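Local coordinates for uncharacterized protein (Mycolicibacterium smegmatis MC2 155, PDB 6T84) that is required for MmpL3-dependent transport of trehalose monomycolate to the mycobacterial cell wall, this chain being part of the N-terminal domain that interacts with MmpL3, at residues L32-V44 / I141-M153. Residues are numbered along the deposited sequence; the frame is centred on the assembly and turned at random.
With SO4 (sulfate ion), chain C.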
ATOM      1  N   LEU A  32      -6.288  12.012  -8.287  1.00 31.83           N
ATOM      2  CA  LEU A  32      -6.317  10.808  -7.464  1.00 31.98           C
ATOM      3  C   LEU A  32      -5.353  10.870  -6.264  1.00 31.41           C
ATOM      4  O   LEU A  32      -5.741  10.547  -5.129  1.00 32.38           O
ATOM      5  CB  LEU A  32      -5.948   9.630  -8.383  1.00 33.42           C
ATOM      6  CG  LEU A  32      -6.321   8.259  -7.813  1.00 34.93           C
ATOM      7  CD1 LEU A  32      -7.777   8.146  -7.595  1.00 33.55           C
ATOM      8  CD2 LEU A  32      -5.889   7.165  -8.762  1.00 58.43           C
ATOM      9  N   LEU A  33      -4.107  11.306  -6.489  1.00 31.11           N
ATOM     10  CA  LEU A  33      -3.041  11.164  -5.484  1.00 31.56           C
ATOM     11  C   LEU A  33      -3.278  12.017  -4.256  1.00 32.50           C
ATOM     12  O   LEU A  33      -2.648  11.770  -3.214  1.00 32.33           O
ATOM     13  CB  LEU A  33      -1.680  11.552  -6.065  1.00 31.58           C
ATOM     14  CG  LEU A  33      -1.207  10.667  -7.235  1.00 33.19           C
ATOM     15  CD1 LEU A  33       0.162  11.084  -7.693  1.00 35.36           C
ATOM     16  CD2 LEU A  33      -1.160   9.226  -6.766  1.00 33.48           C
ATOM     17  N   LYS A  34      -4.135  13.021  -4.356  1.00 33.61           N
ATOM     18  CA  LYS A  34      -4.260  13.935  -3.241  1.00 34.61           C
ATOM     19  C   LYS A  34      -4.868  13.282  -2.022  1.00 30.55           C
ATOM     20  O   LYS A  34      -4.776  13.844  -0.931  1.00 30.99           O
ATOM     21  CB  LYS A  34      -5.118  15.141  -3.656  1.00 42.86           C
ATOM     22  CG  LYS A  34      -4.438  16.042  -4.681  1.00 61.14           C
ATOM     23  CD  LYS A  34      -5.294  17.273  -4.998  1.00 74.15           C
ATOM     24  CE  LYS A  34      -4.578  18.250  -5.928  1.00 86.77           C
ATOM     25  NZ  LYS A  34      -4.339  17.684  -7.287  1.00 99.04           N
ATOM     26  N   ARG A  35      -5.445  12.082  -2.150  0.63 30.59           N
ATOM     27  CA  ARG A  35      -6.135  11.562  -0.984  0.63 32.51           C
ATOM     28  C   ARG A  35      -5.204  10.850  -0.024  0.63 28.11           C
ATOM     29  O   ARG A  35      -5.627  10.557   1.097  0.63 27.03           O
ATOM     30  CB  ARG A  35      -7.341  10.683  -1.326  0.63 39.70           C
ATOM     31  CG  ARG A  35      -7.076   9.545  -2.228  0.63 49.37           C
ATOM     32  CD  ARG A  35      -8.367   8.776  -2.465  0.63 61.24           C
ATOM     33  NE  ARG A  35      -9.388   9.619  -3.079  0.63 41.98           N
ATOM     34  CZ  ARG A  35     -10.585   9.844  -2.554  0.63 41.46           C
ATOM     35  NH1 ARG A  35     -10.928   9.268  -1.404  0.63 47.20           N
ATOM     36  NH2 ARG A  35     -11.439  10.643  -3.187  0.63 39.47           N
ATOM     37  N   TRP A  36      -3.956  10.606  -0.426  1.00 25.66           N
ATOM     38  CA  TRP A  36      -3.001   9.888   0.425  1.00 24.61           C
ATOM     39  C   TRP A  36      -1.770  10.738   0.696  1.00 25.87           C
ATOM     40  O   TRP A  36      -1.316  11.490  -0.179  1.00 27.79           O
ATOM     41  CB  TRP A  36      -2.565   8.573  -0.241  1.00 23.03           C
ATOM     42  CG  TRP A  36      -3.745   7.735  -0.555  1.00 21.65           C
ATOM     43  CD1 TRP A  36      -4.582   7.130   0.340  1.00 21.69           C
ATOM     44  CD2 TRP A  36      -4.269   7.461  -1.847  1.00 21.29           C
ATOM     45  NE1 TRP A  36      -5.590   6.468  -0.336  1.00 21.06           N
ATOM     46  CE2 TRP A  36      -5.403   6.631  -1.680  1.00 21.18           C
ATOM     47  CE3 TRP A  36      -3.859   7.801  -3.142  1.00 21.87           C
ATOM     48  CZ2 TRP A  36      -6.158   6.180  -2.756  1.00 21.88           C
ATOM     49  CZ3 TRP A  36      -4.596   7.332  -4.218  1.00 22.87           C
ATOM     50  CH2 TRP A  36      -5.735   6.538  -4.020  1.00 22.76           C
ATOM     51  N   LYS A  37      -1.253  10.658   1.923  1.00 25.69           N
ATOM     52  CA  LYS A  37      -0.225  11.592   2.360  1.00 27.32           C
ATOM     53  C   LYS A  37       1.062  10.926   2.820  1.00 26.39           C
ATOM     54  O   LYS A  37       2.068  11.628   2.986  1.00 27.72           O
ATOM     55  CB  LYS A  37      -0.737  12.460   3.528  1.00 31.70           C
ATOM     56  CG  LYS A  37      -2.091  13.134   3.273  1.00 39.44           C
ATOM     57  CD  LYS A  37      -1.887  14.367   2.461  1.00 67.26           C
ATOM     58  CE  LYS A  37      -3.097  15.262   2.503  1.00 50.15           C
ATOM     59  NZ  LYS A  37      -2.834  16.463   1.659  1.00 55.20           N
ATOM     60  N   ARG A  38       1.054   9.616   3.088  1.00 24.73           N
ATOM     61  CA  ARG A  38       2.208   8.976   3.721  1.00 23.09           C
ATOM     62  C   ARG A  38       2.833   7.934   2.789  1.00 21.53           C
ATOM     63  O   ARG A  38       2.579   7.951   1.583  1.00 21.79           O
ATOM     64  CB  ARG A  38       1.787   8.374   5.071  1.00 24.12           C
ATOM     65  CG  ARG A  38       1.293   9.399   6.060  1.00 27.28           C
ATOM     66  CD  ARG A  38       1.316   8.812   7.462  1.00 31.05           C
ATOM     67  NE  ARG A  38       0.741   9.669   8.465  1.00 35.18           N
ATOM     68  CZ  ARG A  38       1.436  10.207   9.456  1.00 33.37           C
ATOM     69  NH1 ARG A  38       2.743   9.991   9.577  1.00 32.75           N
ATOM     70  NH2 ARG A  38       0.821  10.938  10.347  1.00 33.29           N
ATOM     71  N   GLY A  39       3.659   7.025   3.333  1.00 20.95           N
ATOM     72  CA  GLY A  39       4.331   6.046   2.494  1.00 20.89           C
ATOM     73  C   GLY A  39       5.096   6.739   1.396  1.00 23.41           C
ATOM     74  O   GLY A  39       5.760   7.765   1.626  1.00 25.06           O
ATOM     75  N   VAL A  40       4.960   6.236   0.162  1.00 24.61           N
ATOM     76  CA  VAL A  40       5.628   6.897  -0.962  1.00 26.45           C
ATOM     77  C   VAL A  40       5.049   8.246  -1.321  1.00 29.38           C
ATOM     78  O   VAL A  40       5.696   8.993  -2.071  1.00 33.19           O
ATOM     79  CB  VAL A  40       5.696   6.054  -2.253  1.00 25.21           C
ATOM     80  CG1 VAL A  40       6.448   4.816  -2.009  1.00 25.71           C
ATOM     81  CG2 VAL A  40       4.332   5.711  -2.757  1.00 24.22           C
ATOM     82  N   MET A  41       3.874   8.596  -0.803  1.00 27.51           N
ATOM     83  CA  MET A  41       3.261   9.869  -1.174  1.00 30.50           C
ATOM     84  C   MET A  41       3.959  11.065  -0.536  1.00 35.32           C
ATOM     85  O   MET A  41       3.857  12.170  -1.068  1.00 50.49           O
ATOM     86  CB  MET A  41       1.784   9.907  -0.801  1.00 30.09           C
ATOM     87  CG  MET A  41       0.954   8.760  -1.242  1.00 32.71           C
ATOM     88  SD  MET A  41       1.039   8.454  -3.027  1.00 40.09           S
ATOM     89  CE  MET A  41       0.134   6.916  -3.103  1.00 72.01           C
ATOM     90  N   SER A  42       4.699  10.866   0.557  1.00 44.57           N
ATOM     91  CA  SER A  42       5.327  12.024   1.187  1.00 59.14           C
ATOM     92  C   SER A  42       6.600  12.468   0.470  1.00 42.05           C
ATOM     93  O   SER A  42       6.963  13.646   0.549  1.00 78.02           O
ATOM     94  CB  SER A  42       5.579  11.767   2.670  1.00 59.31           C
ATOM     95  OG  SER A  42       6.409  10.635   2.869  1.00 42.52           O
ATOM     96  N   THR A  43       7.275  11.561  -0.244  0.82 44.30           N
ATOM     97  CA  THR A  43       8.516  11.880  -0.944  0.82 55.81           C
ATOM     98  C   THR A  43       8.303  12.220  -2.422  0.82 36.44           C
ATOM     99  O   THR A  43       9.254  12.172  -3.212  0.82 49.75           O
ATOM    100  CB  THR A  43       9.549  10.762  -0.775  0.82 48.63           C
ATOM    101  OG1 THR A  43       9.031   9.529  -1.293  0.82 51.77           O
ATOM    102  CG2 THR A  43       9.901  10.582   0.700  0.82 62.04           C
ATOM    103  N   VAL A  44       7.072  12.557  -2.817  0.82 45.75           N
ATOM    104  CA  VAL A  44       6.778  12.962  -4.187  0.82 62.60           C
ATOM    105  C   VAL A  44       5.836  14.158  -4.175  0.82 53.62           C
ATOM    106  O   VAL A  44       5.117  14.414  -3.205  0.82 61.29           O
ATOM    107  CB  VAL A  44       6.172  11.832  -5.056  0.82 50.33           C
ATOM    108  CG1 VAL A  44       7.107  10.625  -5.119  0.82 54.30           C
ATOM    109  CG2 VAL A  44       4.785  11.450  -4.540  0.82 38.54           C
ATOM    110  N   ILE A 141       7.039  -1.117   0.391  1.00 12.78           N
ATOM    111  CA  ILE A 141       6.519  -0.278   1.461  1.00 12.84           C
ATOM    112  C   ILE A 141       5.026  -0.578   1.530  1.00 12.35           C
ATOM    113  O   ILE A 141       4.321  -0.496   0.520  1.00 13.85           O
ATOM    114  CB  ILE A 141       6.758   1.223   1.201  1.00 15.05           C
ATOM    115  CG1 ILE A 141       8.250   1.574   1.045  1.00 16.80           C
ATOM    116  CG2 ILE A 141       6.165   2.048   2.335  1.00 15.68           C
ATOM    117  CD1 ILE A 141       8.476   3.010   0.596  1.00 19.30           C
ATOM    118  N   MET A 142       4.540  -0.947   2.715  1.00 13.10           N
ATOM    119  CA  MET A 142       3.119  -1.161   2.967  1.00 13.92           C
ATOM    120  C   MET A 142       2.738  -0.294   4.148  1.00 13.20           C
ATOM    121  O   MET A 142       3.469  -0.245   5.148  1.00 13.77           O
ATOM    122  CB  MET A 142       2.821  -2.632   3.354  1.00 16.07           C
ATOM    123  CG  MET A 142       3.363  -3.614   2.329  1.00 18.15           C
ATOM    124  SD  MET A 142       2.853  -5.280   2.748  1.00 19.60           S
ATOM    125  CE  MET A 142       4.442  -6.000   3.031  1.00 20.26           C
ATOM    126  N   TRP A 143       1.575   0.371   4.075  1.00 13.48           N
ATOM    127  CA  TRP A 143       1.213   1.263   5.166  1.00 14.50           C
ATOM    128  C   TRP A 143      -0.276   1.495   5.116  1.00 15.03           C
ATOM    129  O   TRP A 143      -0.919   1.221   4.109  1.00 15.96           O
ATOM    130  CB  TRP A 143       1.968   2.599   5.137  1.00 15.13           C
ATOM    131  CG  TRP A 143       1.493   3.594   4.069  1.00 15.70           C
ATOM    132  CD1 TRP A 143       0.725   4.708   4.313  1.00 15.82           C
ATOM    133  CD2 TRP A 143       1.768   3.592   2.646  1.00 15.14           C
ATOM    134  NE1 TRP A 143       0.520   5.399   3.125  1.00 15.66           N
ATOM    135  CE2 TRP A 143       1.125   4.735   2.095  1.00 15.92           C
ATOM    136  CE3 TRP A 143       2.512   2.747   1.785  1.00 15.90           C
ATOM    137  CZ2 TRP A 143       1.200   5.058   0.741  1.00 16.74           C
ATOM    138  CZ3 TRP A 143       2.552   3.046   0.447  1.00 16.17           C
ATOM    139  CH2 TRP A 143       1.927   4.210  -0.061  1.00 16.87           C
ATOM    140  N   ASN A 144      -0.818   1.997   6.209  1.00 15.29           N
ATOM    141  CA  ASN A 144      -2.193   2.458   6.169  1.00 16.46           C
ATOM    142  C   ASN A 144      -2.297   3.929   6.518  1.00 16.95           C
ATOM    143  O   ASN A 144      -1.419   4.534   7.148  1.00 16.82           O
ATOM    144  CB  ASN A 144      -3.092   1.675   7.090  1.00 17.20           C
ATOM    145  CG  ASN A 144      -2.843   2.046   8.546  1.00 17.49           C
ATOM    146  OD1 ASN A 144      -1.792   1.674   9.149  1.00 17.02           O
ATOM    147  ND2 ASN A 144      -3.789   2.794   9.138  1.00 17.87           N
ATOM    148  N   GLU A 145      -3.408   4.503   6.050  1.00 17.96           N
ATOM    149  CA  GLU A 145      -3.861   5.827   6.460  1.00 19.18           C
ATOM    150  C   GLU A 145      -5.254   5.628   7.046  1.00 20.25           C
ATOM    151  O   GLU A 145      -5.654   4.503   7.347  1.00 21.02           O
ATOM    152  CB  GLU A 145      -3.777   6.827   5.295  1.00 20.11           C
ATOM    153  CG  GLU A 145      -2.323   6.904   4.812  1.00 20.54           C
ATOM    154  CD  GLU A 145      -2.004   7.934   3.780  1.00 20.51           C
ATOM    155  OE1 GLU A 145      -2.705   8.953   3.703  1.00 21.64           O
ATOM    156  OE2 GLU A 145      -0.994   7.757   3.064  1.00 20.06           O
ATOM    157  N   GLN A 146      -6.014   6.715   7.238  1.00 20.89           N
ATOM    158  CA  GLN A 146      -7.223   6.552   8.020  1.00 22.74           C
ATOM    159  C   GLN A 146      -8.180   5.524   7.416  1.00 23.01           C
ATOM    160  O   GLN A 146      -8.706   4.658   8.126  1.00 24.44           O
ATOM    161  CB  GLN A 146      -7.916   7.896   8.188  1.00 24.30           C
ATOM    162  CG  GLN A 146      -9.144   7.763   9.103  1.00 26.69           C
ATOM    163  CD  GLN A 146      -9.757   9.084   9.469  1.00 34.16           C
ATOM    164  OE1 GLN A 146      -9.051  10.060   9.688  1.00 36.24           O
ATOM    165  NE2 GLN A 146     -11.082   9.117   9.543  1.00 49.14           N
ATOM    166  N   ASN A 147      -8.448   5.624   6.111  1.00 21.39           N
ATOM    167  CA  ASN A 147      -9.438   4.795   5.455  1.00 20.57           C
ATOM    168  C   ASN A 147      -8.889   3.925   4.337  1.00 19.25           C
ATOM    169  O   ASN A 147      -9.676   3.397   3.528  1.00 19.09           O
ATOM    170  CB  ASN A 147     -10.504   5.746   4.893  1.00 22.65           C
ATOM    171  CG  ASN A 147     -11.244   6.456   5.987  1.00 25.16           C
ATOM    172  OD1 ASN A 147     -11.870   5.799   6.792  1.00 27.21           O
ATOM    173  ND2 ASN A 147     -11.176   7.799   6.011  1.00 26.38           N
ATOM    174  N   TRP A 148      -7.561   3.750   4.289  1.00 18.16           N
ATOM    175  CA  TRP A 148      -6.941   3.034   3.180  1.00 17.44           C
ATOM    176  C   TRP A 148      -5.736   2.241   3.680  1.00 16.77           C
ATOM    177  O   TRP A 148      -5.057   2.673   4.609  1.00 17.95           O
ATOM    178  CB  TRP A 148      -6.418   4.048   2.168  1.00 17.35           C
ATOM    179  CG  TRP A 148      -7.526   4.802   1.524  1.00 18.52           C
ATOM    180  CD1 TRP A 148      -8.077   5.956   1.981  1.00 19.61           C
ATOM    181  CD2 TRP A 148      -8.279   4.398   0.390  1.00 18.72           C
ATOM    182  NE1 TRP A 148      -9.114   6.320   1.183  1.00 19.95           N
ATOM    183  CE2 TRP A 148      -9.266   5.395   0.182  1.00 19.80           C
ATOM    184  CE3 TRP A 148      -8.227   3.298  -0.470  1.00 19.28           C
ATOM    185  CZ2 TRP A 148     -10.207   5.327  -0.860  1.00 21.46           C
ATOM    186  CZ3 TRP A 148      -9.113   3.235  -1.533  1.00 19.62           C
ATOM    187  CH2 TRP A 148     -10.109   4.250  -1.717  1.00 21.16           C
ATOM    188  N   THR A 149      -5.472   1.112   3.058  1.00 15.86           N
ATOM    189  CA  THR A 149      -4.237   0.353   3.278  1.00 14.73           C
ATOM    190  C   THR A 149      -3.612   0.258   1.891  1.00 13.40           C
ATOM    191  O   THR A 149      -4.314  -0.033   0.901  1.00 13.91           O
ATOM    192  CB  THR A 149      -4.570  -1.069   3.790  1.00 16.22           C
ATOM    193  OG1 THR A 149      -5.275  -0.970   5.054  1.00 17.96           O
ATOM    194  CG2 THR A 149      -3.313  -1.946   3.992  1.00 16.41           C
ATOM    195  N   LEU A 150      -2.282   0.491   1.819  1.00 13.36           N
ATOM    196  CA  LEU A 150      -1.570   0.651   0.553  1.00 13.19           C
ATOM    197  C   LEU A 150      -0.302  -0.186   0.500  1.00 12.62           C
ATOM    198  O   LEU A 150       0.356  -0.441   1.528  1.00 13.09           O
ATOM    199  CB  LEU A 150      -1.167   2.123   0.356  1.00 15.05           C
ATOM    200  CG  LEU A 150      -2.359   3.125   0.366  1.00 15.57           C
ATOM    201  CD1 LEU A 150      -2.499   3.726   1.780  1.00 16.46           C
ATOM    202  CD2 LEU A 150      -2.162   4.206  -0.658  1.00 15.68           C
ATOM    203  N   VAL A 151       0.041  -0.590  -0.716  0.62 12.26           N
ATOM    204  CA  VAL A 151       1.303  -1.263  -1.007  0.62 12.65           C
ATOM    205  C   VAL A 151       1.968  -0.544  -2.180  0.62 12.92           C
ATOM    206  O   VAL A 151       1.324  -0.288  -3.205  0.62 14.44           O
ATOM    207  CB  VAL A 151       1.073  -2.750  -1.350  0.62 13.39           C
ATOM    208  CG1 VAL A 151       2.395  -3.398  -1.908  0.62 14.44           C
ATOM    209  CG2 VAL A 151       0.425  -3.532  -0.150  0.62 14.14           C
ATOM    210  N   ALA A 152       3.266  -0.249  -2.044  1.00 12.68           N
ATOM    211  CA  ALA A 152       4.055   0.328  -3.115  1.00 13.98           C
ATOM    212  C   ALA A 152       5.055  -0.708  -3.593  1.00 14.79           C
ATOM    213  O   ALA A 152       5.718  -1.378  -2.774  1.00 14.65           O
ATOM    214  CB  ALA A 152       4.775   1.603  -2.672  1.00 15.43           C
ATOM    215  N   MET A 153       5.153  -0.883  -4.903  0.54 15.21           N
ATOM    216  CA  MET A 153       6.112  -1.784  -5.528  0.54 15.53           C
ATOM    217  C   MET A 153       6.827  -1.078  -6.668  0.54 16.34           C
ATOM    218  O   MET A 153       6.392  -0.018  -7.134  0.54 15.79           O
ATOM    219  CB  MET A 153       5.389  -3.043  -6.052  0.54 16.41           C
ATOM    220  CG  MET A 153       4.422  -2.833  -7.210  0.54 16.07           C
ATOM    221  SD  MET A 153       3.483  -4.315  -7.695  0.54 17.74           S
ATOM    222  CE  MET A 153       2.239  -4.276  -6.442  0.54 18.73           C
TER
HETATM  223  S   SO4 C 302     -10.677   9.516   2.697  0.73 29.62           S
HETATM  224  O1  SO4 C 302      -9.979   9.170   3.948  0.73 30.91           O
HETATM  225  O2  SO4 C 302     -11.885  10.280   3.024  0.73 53.97           O
HETATM  226  O3  SO4 C 302      -9.813  10.333   1.842  0.73 31.93           O
HETATM  227  O4  SO4 C 302     -11.150   8.395   1.965  0.73 26.56           O
HETATM  228  O   HOH W   1      -5.551   8.739   3.105  1.00 24.60           O
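The carboxylate of Glu-145 receives two successive backbone amides of the loop 32-44, which lies over one face of the beta hairpin 141-153 in the central antiparallel sheet of the TtfA N-terminal domain. Lys-37 N donates to the syn lone pair of Glu-145 OE1 (2.9 Å), while Arg-38 N reaches OE2 of the same carboxylate at 2.8 Å from above its plane. Trp-143, two residues earlier on the same face of the hairpin, donates from NE1 to the anti lone pair of Glu-145 OE2 in a nearly straight bond (2.8 Å, 173°) lying in the indole plane. Gripped at both oxygens, the carboxylate is probably fixed in its rotation; a water linking Glu-145 OE1 to Arg-35 O adds a further tie to the loop. The Arg-38 guanidinium turns away to a salt bridge with Asp-100.

Holding the Trp-143 indole edge-on to Glu-145 presents its face to the loop, and Gly-39 CA settles over the six-membered ring, 3.5 Å from its centroid. Leu-150 CB backs the opposite face. Farther along, Val-40 CG1 packs against both Ile-141 CD1 and Ala-152 CB, its CG2 meeting Trp-143 CH2.

At the hairpin's turn end, Trp-36 and Trp-148 form a T-shaped stack with planes at 87°. CG beside the backbone N (chi1 -56°) carries the Trp-36 ring toward the hairpin, where Leu-150 CD2 lies over its five-membered ring. Trp-148 NE1 binds a sulfate, probably from the crystallisation liquor, that Asn-147 also holds, while the NE1 edge of Trp-36 points into the face of Trp-148, with Trp-36 NE1 3.2 Å from Trp-148 CG.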